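Local coordinates for serine protease inhibitor (PDB 3STO), which is a serpin from a parasitic blood fluke and probably inhibits serine-type endopeptidases, at residues R132-I137 with L145-F150. Numbering follows the deposited sequence.
Sequences RFNESI and LKQVDF
Leu145 lays its side chain against three residues of helix 131-138, Phe133, Asn134 and Ile137, which face it from successive turns. In this serpin fold the helix is the crossover of a beta-alpha-beta unit: it follows strand 112-124 and leads into strand 143-148, which pairs parallel with 112-124. The N-to-C directions of the helix and strand segments differ by 125°, and their axes approach to 9.9 Å at the closest. No hydrogen bond links them; the contact is van der Waals packing, apolar except for the Asn134 amide. The anti chi1 of Leu145 (-161°) carries CD1 up to the helix, between Phe133 and Asn134, where it lies obliquely by the Phe133 ring, 4.1 Å from CE2. The Asn134 side chain crosses that of Leu145 at roughly a right angle and brings its OD1 to 3.5 Å from Leu145 CD1. At the base of the Leu145 side chain, Ile137 CG2 packs 4.0 Å from CB and 3.6 Å from the backbone N. Phe133 and Ile137 are buried, and both also touch Ile121 on the neighbouring strand 112-124. Within the helix, Ile137 turns its other branch back onto Phe133, CG1 sitting 3.6 Å above the ring plane and offset toward the rim.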
loop_
_atom_site.group_PDB
_atom_site.type_symbol
_atom_site.label_atom_id
_atom_site.label_comp_id
_atom_site.label_asym_id
_atom_site.label_seq_id
_atom_site.Cartn_x
_atom_site.Cartn_y
_atom_site.Cartn_z
ATOM N N ARG A 132 18.567 6.631 -22.806
ATOM C CA ARG A 132 19.086 6.194 -21.507
ATOM C C ARG A 132 17.947 5.908 -20.511
ATOM O O ARG A 132 18.049 5.012 -19.665
ATOM C CB ARG A 132 20.033 7.232 -20.917
ATOM C CG ARG A 132 20.958 7.889 -21.945
ATOM N N PHE A 133 16.868 6.677 -20.616
ATOM C CA PHE A 133 15.736 6.511 -19.724
ATOM C C PHE A 133 15.002 5.238 -20.096
ATOM O O PHE A 133 14.779 4.360 -19.244
ATOM C CB PHE A 133 14.777 7.698 -19.837
ATOM C CG PHE A 133 13.549 7.571 -18.985
ATOM C CD1 PHE A 133 13.640 7.666 -17.596
ATOM C CD2 PHE A 133 12.306 7.370 -19.570
ATOM C CE1 PHE A 133 12.518 7.561 -16.798
ATOM C CE2 PHE A 133 11.155 7.259 -18.777
ATOM C CZ PHE A 133 11.260 7.358 -17.383
ATOM N N ASN A 134 14.624 5.167 -21.371
ATOM C CA ASN A 134 13.944 4.017 -21.933
ATOM C C ASN A 134 14.631 2.707 -21.564
ATOM O O ASN A 134 13.978 1.706 -21.271
ATOM C CB ASN A 134 13.904 4.149 -23.440
ATOM C CG ASN A 134 12.752 3.422 -24.042
ATOM O OD1 ASN A 134 11.734 4.028 -24.384
ATOM N ND2 ASN A 134 12.888 2.106 -24.165
ATOM N N GLU A 135 15.957 2.726 -21.577
ATOM C CA GLU A 135 16.732 1.552 -21.234
ATOM C C GLU A 135 16.718 1.305 -19.732
ATOM O O GLU A 135 16.539 0.172 -19.308
ATOM C CB GLU A 135 18.166 1.663 -21.771
ATOM N N SER A 136 16.904 2.354 -18.931
ATOM C CA SER A 136 16.802 2.246 -17.464
ATOM C C SER A 136 15.460 1.629 -16.977
ATOM O O SER A 136 15.444 0.765 -16.079
ATOM C CB SER A 136 17.046 3.615 -16.808
ATOM O OG SER A 136 17.630 3.485 -15.511
ATOM N N ILE A 137 14.346 2.060 -17.577
ATOM C CA ILE A 137 13.028 1.503 -17.242
ATOM C C ILE A 137 12.826 0.068 -17.746
ATOM O O ILE A 137 12.144 -0.733 -17.098
ATOM C CB ILE A 137 11.856 2.400 -17.716
ATOM C CG1 ILE A 137 11.981 3.805 -17.113
ATOM C CG2 ILE A 137 10.505 1.787 -17.322
ATOM C CD1 ILE A 137 12.175 3.810 -15.606
ATOM N N LEU A 145 7.363 1.470 -19.088
ATOM C CA LEU A 145 7.067 2.692 -19.805
ATOM C C LEU A 145 6.118 2.327 -20.922
ATOM O O LEU A 145 6.332 1.348 -21.618
ATOM C CB LEU A 145 8.362 3.261 -20.385
ATOM C CG LEU A 145 8.441 4.734 -20.802
ATOM C CD1 LEU A 145 9.567 4.886 -21.781
ATOM C CD2 LEU A 145 7.179 5.245 -21.431
ATOM N N LYS A 146 5.059 3.104 -21.093
ATOM C CA LYS A 146 4.100 2.839 -22.154
ATOM C C LYS A 146 3.707 4.153 -22.799
ATOM O O LYS A 146 3.208 5.067 -22.157
ATOM C CB LYS A 146 2.860 2.127 -21.610
ATOM C CG LYS A 146 3.145 0.838 -20.791
ATOM C CD LYS A 146 3.269 -0.398 -21.673
ATOM N N GLN A 147 3.949 4.265 -24.086
ATOM C CA GLN A 147 3.551 5.476 -24.761
ATOM C C GLN A 147 2.137 5.266 -25.257
ATOM O O GLN A 147 1.727 4.138 -25.560
ATOM C CB GLN A 147 4.547 5.819 -25.859
ATOM C CG GLN A 147 5.974 5.550 -25.401
ATOM C CD GLN A 147 7.005 5.963 -26.428
ATOM O OE1 GLN A 147 6.807 6.939 -27.161
ATOM N NE2 GLN A 147 8.114 5.218 -26.493
ATOM N N VAL A 148 1.393 6.361 -25.316
ATOM C CA VAL A 148 -0.055 6.296 -25.345
ATOM C C VAL A 148 -0.576 7.569 -25.984
ATOM O O VAL A 148 0.052 8.617 -25.886
ATOM C CB VAL A 148 -0.599 6.140 -23.879
ATOM C CG1 VAL A 148 -1.817 6.996 -23.627
ATOM C CG2 VAL A 148 -0.855 4.674 -23.543
ATOM N N ASP A 149 -1.720 7.484 -26.647
ATOM C CA ASP A 149 -2.266 8.652 -27.312
ATOM C C ASP A 149 -3.271 9.337 -26.411
ATOM O O ASP A 149 -4.459 8.997 -26.437
ATOM C CB ASP A 149 -2.924 8.264 -28.644
ATOM C CG ASP A 149 -3.530 9.465 -29.373
ATOM O OD1 ASP A 149 -2.829 10.489 -29.527
ATOM O OD2 ASP A 149 -4.711 9.391 -29.780
ATOM N N PHE A 150 -2.809 10.297 -25.611
ATOM C CA PHE A 150 -3.722 11.004 -24.687
ATOM C C PHE A 150 -4.672 11.984 -25.396
ATOM O O PHE A 150 -5.472 12.661 -24.747
ATOM C CB PHE A 150 -2.970 11.717 -23.536
ATOM C CG PHE A 150 -2.408 10.776 -22.484
ATOM C CD1 PHE A 150 -3.252 9.919 -21.776
ATOM C CD2 PHE A 150 -1.036 10.772 -22.182
ATOM C CE1 PHE A 150 -2.740 9.068 -20.806
ATOM C CE2 PHE A 150 -0.505 9.917 -21.204
ATOM C CZ PHE A 150 -1.357 9.067 -20.521
#